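Local coordinates for protein putative oxygenase (Streptomyces viridochromogenes Tue57, PDB 4XAA) that probably acts as an iron- and 2-oxoglutarate-dependent oxygenase of the phytanoyl-CoA dioxygenase family, linked to oxidative cyclization in orthosomycin biosynthesis, at residues Phe99-Val104 / Gly132-Cys137; Pro103-Ala108 / Ala215-Pro220. All coordinates share one frame; numbering follows the deposited sequence.

Contact 1. Residues Phe99-Val104 / Gly132-Cys137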
ATOM      1  N   PHE A  99      -7.140  -6.162  12.886  1.00 44.65           N
ATOM      2  CA  PHE A  99      -6.099  -7.034  12.349  1.00 42.64           C
ATOM      3  C   PHE A  99      -4.913  -7.144  13.284  1.00 39.39           C
ATOM      4  O   PHE A  99      -4.375  -8.218  13.489  1.00 43.01           O
ATOM      5  CB  PHE A  99      -5.653  -6.542  10.977  1.00 39.84           C
ATOM      6  CG  PHE A  99      -6.464  -7.113   9.865  1.00 42.17           C
ATOM      7  CD1 PHE A  99      -7.785  -6.728   9.695  1.00 43.40           C
ATOM      8  CD2 PHE A  99      -5.931  -8.087   9.026  1.00 40.79           C
ATOM      9  CE1 PHE A  99      -8.557  -7.277   8.686  1.00 42.66           C
ATOM     10  CE2 PHE A  99      -6.689  -8.633   8.013  1.00 41.07           C
ATOM     11  CZ  PHE A  99      -8.003  -8.226   7.838  1.00 44.53           C
ATOM     12  N   VAL A 100      -4.543  -6.033  13.887  1.00 41.73           N
ATOM     13  CA  VAL A 100      -3.363  -5.984  14.741  1.00 46.00           C
ATOM     14  C   VAL A 100      -3.747  -6.264  16.205  1.00 45.58           C
ATOM     15  O   VAL A 100      -2.880  -6.387  17.078  1.00 46.81           O
ATOM     16  CB  VAL A 100      -2.638  -4.614  14.549  1.00 38.31           C
ATOM     17  CG1 VAL A 100      -2.781  -3.691  15.749  1.00 41.26           C
ATOM     18  CG2 VAL A 100      -1.210  -4.837  14.163  1.00 39.74           C
ATOM     19  N   ASP A 101      -5.053  -6.396  16.441  1.00 43.68           N
ATOM     20  CA  ASP A 101      -5.615  -6.736  17.750  1.00 44.63           C
ATOM     21  C   ASP A 101      -5.300  -5.757  18.904  1.00 46.22           C
ATOM     22  O   ASP A 101      -4.984  -6.180  20.014  1.00 43.83           O
ATOM     23  CB  ASP A 101      -5.163  -8.134  18.161  1.00 43.78           C
ATOM     24  CG  ASP A 101      -6.075  -8.742  19.209  1.00 48.75           C
ATOM     25  OD1 ASP A 101      -7.187  -8.209  19.391  1.00 51.84           O
ATOM     26  OD2 ASP A 101      -5.690  -9.736  19.852  1.00 56.85           O
ATOM     27  N   GLY A 102      -5.408  -4.456  18.657  1.00 45.59           N
ATOM     28  CA  GLY A 102      -5.268  -3.475  19.724  1.00 36.18           C
ATOM     29  C   GLY A 102      -5.458  -2.104  19.129  1.00 39.18           C
ATOM     30  O   GLY A 102      -5.652  -1.985  17.929  1.00 42.15           O
ATOM     31  N   PRO A 103      -5.391  -1.056  19.956  1.00 40.49           N
ATOM     32  CA  PRO A 103      -5.585   0.298  19.438  1.00 37.57           C
ATOM     33  C   PRO A 103      -4.424   0.751  18.546  1.00 39.85           C
ATOM     34  O   PRO A 103      -3.274   0.386  18.760  1.00 40.22           O
ATOM     35  CB  PRO A 103      -5.663   1.136  20.707  1.00 40.01           C
ATOM     36  CG  PRO A 103      -4.766   0.402  21.656  1.00 43.03           C
ATOM     37  CD  PRO A 103      -5.061  -1.056  21.389  1.00 38.18           C
ATOM     38  N   VAL A 104      -4.742   1.548  17.535  1.00 41.49           N
ATOM     39  CA  VAL A 104      -3.750   2.030  16.597  1.00 41.51           C
ATOM     40  C   VAL A 104      -3.975   3.503  16.290  1.00 43.00           C
ATOM     41  O   VAL A 104      -5.080   4.022  16.458  1.00 42.65           O
ATOM     42  CB  VAL A 104      -3.766   1.225  15.266  1.00 43.09           C
ATOM     43  CG1 VAL A 104      -3.334  -0.219  15.495  1.00 38.47           C
ATOM     44  CG2 VAL A 104      -5.138   1.273  14.615  1.00 39.65           C
ATOM     45  N   GLY A 132       8.022  -5.065  16.917  1.00 43.29           N
ATOM     46  CA  GLY A 132       7.693  -6.471  16.893  1.00 39.75           C
ATOM     47  C   GLY A 132       6.662  -6.777  15.826  1.00 45.06           C
ATOM     48  O   GLY A 132       6.052  -5.867  15.263  1.00 44.53           O
ATOM     49  N   PRO A 133       6.470  -8.070  15.524  1.00 43.31           N
ATOM     50  CA  PRO A 133       5.453  -8.444  14.541  1.00 40.38           C
ATOM     51  C   PRO A 133       4.075  -8.095  15.061  1.00 43.80           C
ATOM     52  O   PRO A 133       3.891  -8.002  16.280  1.00 45.11           O
ATOM     53  CB  PRO A 133       5.622  -9.960  14.400  1.00 36.12           C
ATOM     54  CG  PRO A 133       6.944 -10.275  14.989  1.00 39.73           C
ATOM     55  CD  PRO A 133       7.206  -9.238  16.035  1.00 41.46           C
ATOM     56  N   ARG A 134       3.135  -7.891  14.145  1.00 42.65           N
ATOM     57  CA  ARG A 134       1.751  -7.580  14.498  1.00 45.38           C
ATOM     58  C   ARG A 134       1.643  -6.372  15.421  1.00 42.76           C
ATOM     59  O   ARG A 134       0.869  -6.379  16.370  1.00 43.89           O
ATOM     60  CB  ARG A 134       1.075  -8.787  15.155  1.00 40.26           C
ATOM     61  CG  ARG A 134      -0.330  -8.957  14.666  1.00 42.72           C
ATOM     62  CD  ARG A 134      -1.152  -9.852  15.559  1.00 48.00           C
ATOM     63  NE  ARG A 134      -2.540  -9.853  15.111  1.00 47.82           N
ATOM     64  CZ  ARG A 134      -3.483 -10.642  15.602  1.00 46.12           C
ATOM     65  NH1 ARG A 134      -3.183 -11.504  16.560  1.00 50.82           N
ATOM     66  NH2 ARG A 134      -4.727 -10.557  15.139  1.00 42.44           N
ATOM     67  N   THR A 135       2.421  -5.340  15.121  1.00 43.02           N
ATOM     68  CA  THR A 135       2.479  -4.140  15.946  1.00 46.99           C
ATOM     69  C   THR A 135       2.162  -2.897  15.113  1.00 46.30           C
ATOM     70  O   THR A 135       1.499  -1.970  15.588  1.00 43.19           O
ATOM     71  CB  THR A 135       3.864  -4.006  16.610  1.00 43.94           C
ATOM     72  OG1 THR A 135       4.019  -5.055  17.573  1.00 51.08           O
ATOM     73  CG2 THR A 135       4.014  -2.688  17.309  1.00 42.48           C
ATOM     74  N   VAL A 136       2.625  -2.893  13.863  1.00 40.51           N
ATOM     75  CA  VAL A 136       2.404  -1.774  12.952  1.00 41.44           C
ATOM     76  C   VAL A 136       2.023  -2.360  11.599  1.00 40.46           C
ATOM     77  O   VAL A 136       2.703  -3.242  11.104  1.00 39.38           O
ATOM     78  CB  VAL A 136       3.676  -0.855  12.827  1.00 36.72           C
ATOM     79  CG1 VAL A 136       3.353   0.457  12.148  1.00 36.59           C
ATOM     80  CG2 VAL A 136       4.272  -0.572  14.181  1.00 35.10           C
ATOM     81  N   CYS A 137       0.923  -1.902  11.011  1.00 42.48           N
ATOM     82  CA  CYS A 137       0.545  -2.400   9.693  1.00 41.90           C
ATOM     83  C   CYS A 137       0.293  -1.289   8.698  1.00 37.19           C
ATOM     84  O   CYS A 137       0.095  -0.146   9.071  1.00 41.72           O
ATOM     85  CB  CYS A 137      -0.705  -3.285   9.779  1.00 41.80           C
ATOM     86  SG  CYS A 137      -2.181  -2.400  10.330  1.00 40.71           S
TER
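The guanidinium of R134 grips one backbone oxygen, F99 O, side-on. NE donates from 2.9 Å to F99 O and lies in the carbonyl plane. NH2 also donates from 2.9 Å to F99 O, but from above that plane. Both bonds are bent, at 145°, as expected when two neighbouring N-H groups share one acceptor. F99 O sits at the guanidinium edge, which should limit the group's rotation. CB of D101 lies over the centre of one guanidinium face, 3.9 Å from R134 NH2. The D101 carboxylate makes no salt bridge: OD2 is 4.5 Å from R134 NH1 and well out of the guanidinium plane, so any attraction is probably loose. V100 packs beside this grip, with CG2 3.4 Å from R134 O. R134 reaches F99 because its chain runs extended from CG to NE. The acceptor lies near the end of helix 90-100, just before D101, the first residue to leave helical angles, whose positive phi belongs to a Schellman motif. R134 N is held by D191 OD2. The contact ties this helix end to the loop entering strand 136-142 of the double-stranded beta helix's seven-stranded antiparallel sheet, and helix 8-18 packs on F99 and R134.

Contact 2. Residues Pro103-Ala108 / Ala215-Pro220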
ATOM      1  N   PRO A 103      -5.391  -1.056  19.956  1.00 40.49           N
ATOM      2  CA  PRO A 103      -5.585   0.298  19.438  1.00 37.57           C
ATOM      3  C   PRO A 103      -4.424   0.751  18.546  1.00 39.85           C
ATOM      4  O   PRO A 103      -3.274   0.386  18.760  1.00 40.22           O
ATOM      5  CB  PRO A 103      -5.663   1.136  20.707  1.00 40.01           C
ATOM      6  CG  PRO A 103      -4.766   0.402  21.656  1.00 43.03           C
ATOM      7  CD  PRO A 103      -5.061  -1.056  21.389  1.00 38.18           C
ATOM      8  N   VAL A 104      -4.742   1.548  17.535  1.00 41.49           N
ATOM      9  CA  VAL A 104      -3.750   2.030  16.597  1.00 41.51           C
ATOM     10  C   VAL A 104      -3.975   3.503  16.290  1.00 43.00           C
ATOM     11  O   VAL A 104      -5.080   4.022  16.458  1.00 42.65           O
ATOM     12  CB  VAL A 104      -3.766   1.225  15.266  1.00 43.09           C
ATOM     13  CG1 VAL A 104      -3.334  -0.219  15.495  1.00 38.47           C
ATOM     14  CG2 VAL A 104      -5.138   1.273  14.615  1.00 39.65           C
ATOM     15  N   VAL A 105      -2.911   4.165  15.856  1.00 37.75           N
ATOM     16  CA  VAL A 105      -2.982   5.535  15.380  1.00 42.91           C
ATOM     17  C   VAL A 105      -2.274   5.603  14.027  1.00 43.44           C
ATOM     18  O   VAL A 105      -1.243   4.963  13.839  1.00 44.16           O
ATOM     19  CB  VAL A 105      -2.349   6.519  16.396  1.00 43.21           C
ATOM     20  CG1 VAL A 105      -2.213   7.889  15.798  1.00 47.99           C
ATOM     21  CG2 VAL A 105      -3.195   6.596  17.665  1.00 41.11           C
ATOM     22  N   PRO A 106      -2.848   6.343  13.063  1.00 45.71           N
ATOM     23  CA  PRO A 106      -2.192   6.475  11.757  1.00 40.58           C
ATOM     24  C   PRO A 106      -0.851   7.205  11.881  1.00 44.49           C
ATOM     25  O   PRO A 106      -0.767   8.161  12.643  1.00 47.46           O
ATOM     26  CB  PRO A 106      -3.194   7.298  10.944  1.00 37.50           C
ATOM     27  CG  PRO A 106      -3.959   8.081  11.986  1.00 42.84           C
ATOM     28  CD  PRO A 106      -4.100   7.123  13.131  1.00 41.32           C
ATOM     29  N   THR A 107       0.174   6.772  11.153  1.00 40.47           N
ATOM     30  CA  THR A 107       1.479   7.388  11.301  1.00 43.84           C
ATOM     31  C   THR A 107       2.038   7.923   9.986  1.00 43.05           C
ATOM     32  O   THR A 107       3.062   8.597   9.978  1.00 48.36           O
ATOM     33  CB  THR A 107       2.484   6.401  11.913  1.00 46.21           C
ATOM     34  OG1 THR A 107       2.456   5.177  11.175  1.00 45.55           O
ATOM     35  CG2 THR A 107       2.120   6.103  13.365  1.00 45.66           C
ATOM     36  N   ALA A 108       1.356   7.635   8.886  1.00 42.75           N
ATOM     37  CA  ALA A 108       1.835   8.017   7.558  1.00 41.34           C
ATOM     38  C   ALA A 108       0.790   7.710   6.497  1.00 40.03           C
ATOM     39  O   ALA A 108       0.089   6.704   6.556  1.00 40.80           O
ATOM     40  CB  ALA A 108       3.153   7.299   7.217  1.00 28.58           C
ATOM     41  N   ALA A 215      -0.293   2.209  13.742  1.00 38.92           N
ATOM     42  CA  ALA A 215       0.655   1.700  14.720  1.00 39.60           C
ATOM     43  C   ALA A 215       0.105   1.637  16.125  1.00 37.00           C
ATOM     44  O   ALA A 215      -0.624   2.521  16.550  1.00 39.23           O
ATOM     45  CB  ALA A 215       1.924   2.561  14.708  1.00 34.95           C
ATOM     46  N   ASP A 216       0.465   0.574  16.837  1.00 38.48           N
ATOM     47  CA  ASP A 216       0.386   0.557  18.282  1.00 37.93           C
ATOM     48  C   ASP A 216       1.026   1.851  18.766  1.00 38.83           C
ATOM     49  O   ASP A 216       2.188   2.094  18.463  1.00 42.35           O
ATOM     50  CB  ASP A 216       1.116  -0.666  18.847  1.00 36.24           C
ATOM     51  CG  ASP A 216       1.028  -0.765  20.369  1.00 40.67           C
ATOM     52  OD1 ASP A 216       0.698   0.227  21.046  1.00 43.67           O
ATOM     53  OD2 ASP A 216       1.299  -1.855  20.902  1.00 49.80           O
ATOM     54  N   PRO A 217       0.276   2.677  19.513  1.00 38.59           N
ATOM     55  CA  PRO A 217       0.768   3.985  19.987  1.00 41.56           C
ATOM     56  C   PRO A 217       2.005   3.872  20.880  1.00 37.00           C
ATOM     57  O   PRO A 217       2.758   4.820  20.958  1.00 39.82           O
ATOM     58  CB  PRO A 217      -0.430   4.563  20.769  1.00 38.68           C
ATOM     59  CG  PRO A 217      -1.608   3.819  20.259  1.00 36.85           C
ATOM     60  CD  PRO A 217      -1.124   2.442  19.907  1.00 36.00           C
ATOM     61  N   ALA A 218       2.224   2.722  21.512  1.00 42.26           N
ATOM     62  CA  ALA A 218       3.426   2.516  22.324  1.00 39.25           C
ATOM     63  C   ALA A 218       4.660   2.195  21.476  1.00 39.34           C
ATOM     64  O   ALA A 218       5.769   2.137  21.991  1.00 44.11           O
ATOM     65  CB  ALA A 218       3.193   1.412  23.337  1.00 40.93           C
ATOM     66  N   ALA A 219       4.471   2.002  20.177  1.00 38.41           N
ATOM     67  CA  ALA A 219       5.577   1.641  19.300  1.00 40.26           C
ATOM     68  C   ALA A 219       6.467   2.828  18.997  1.00 44.05           C
ATOM     69  O   ALA A 219       5.980   3.914  18.720  1.00 44.30           O
ATOM     70  CB  ALA A 219       5.059   1.044  17.997  1.00 41.68           C
ATOM     71  N   PRO A 220       7.787   2.607  19.024  1.00 44.93           N
ATOM     72  CA  PRO A 220       8.756   3.611  18.594  1.00 45.39           C
ATOM     73  C   PRO A 220       8.526   4.032  17.150  1.00 49.25           C
ATOM     74  O   PRO A 220       8.055   3.228  16.347  1.00 48.66           O
ATOM     75  CB  PRO A 220      10.093   2.893  18.753  1.00 47.92           C
ATOM     76  CG  PRO A 220       9.763   1.443  18.761  1.00 44.94           C
ATOM     77  CD  PRO A 220       8.441   1.354  19.435  1.00 41.92           C
TER
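A215 is the last residue of strand 207-215 and pairs with V105 as an antiparallel hydrogen-bonded pair. This is pairing at the end of neighbouring strands in the large sheet of the double-stranded beta helix. A215 N donates to V105 O at 2.9 Å, and V105 N returns a bond to A215 O at 2.9 Å. Each donor stands above the plane of the carbonyl it meets. A215 O also takes a CA-H...O contact from V104 CA at 3.2 Å. The CB of A215 meets T107 CG2 at 3.8 Å. T107 turns this methyl anti to its carbonyl carbon, while its OG1 bonds to E213 OE2. D216 leaves the pairing with 105-108, while its backbone bonds to T135. Its CB points away from V104. Its OD1 accepts from A218 N at 3.0 Å, an Asx turn. The bond meets OD1 from above the carboxylate plane. A219 N bonds to D216 O and closes a type I turn from D216 to A219, which overlaps the Asx turn. P217 lies against P103-V105. Its CD lies 3.2 Å from P103 O, and its CG meets V105 CG2 at 4.1 Å, the two side chains crossing obliquely. P220 O accepts from R128 NH1. The two main-chain bonds therefore carry the pairing. Small apolar contacts from T107 and P217 add to them, and the D216 carboxylate helps shape the turn through A218 N.

Overall arrangement
Contacts 1 and 2 start from the same part of the chain and share P103 and V104, where helix 90-100 passes into strand 105-114. Their centres are about 8 Å apart. Contact 1 is partly buried and rests on a charged side chain holding a helix-end carbonyl. Contact 2 lies at the surface and rests on main-chain pairing. Both reach the seven-stranded antiparallel sheet of the double-stranded beta helix, in which strand 207-215 lies between strands 136-142 and 105-114. They also touch directly: T135 O is 3.0 Å from D216 N, a probable hydrogen bond, and V136 packs on A215.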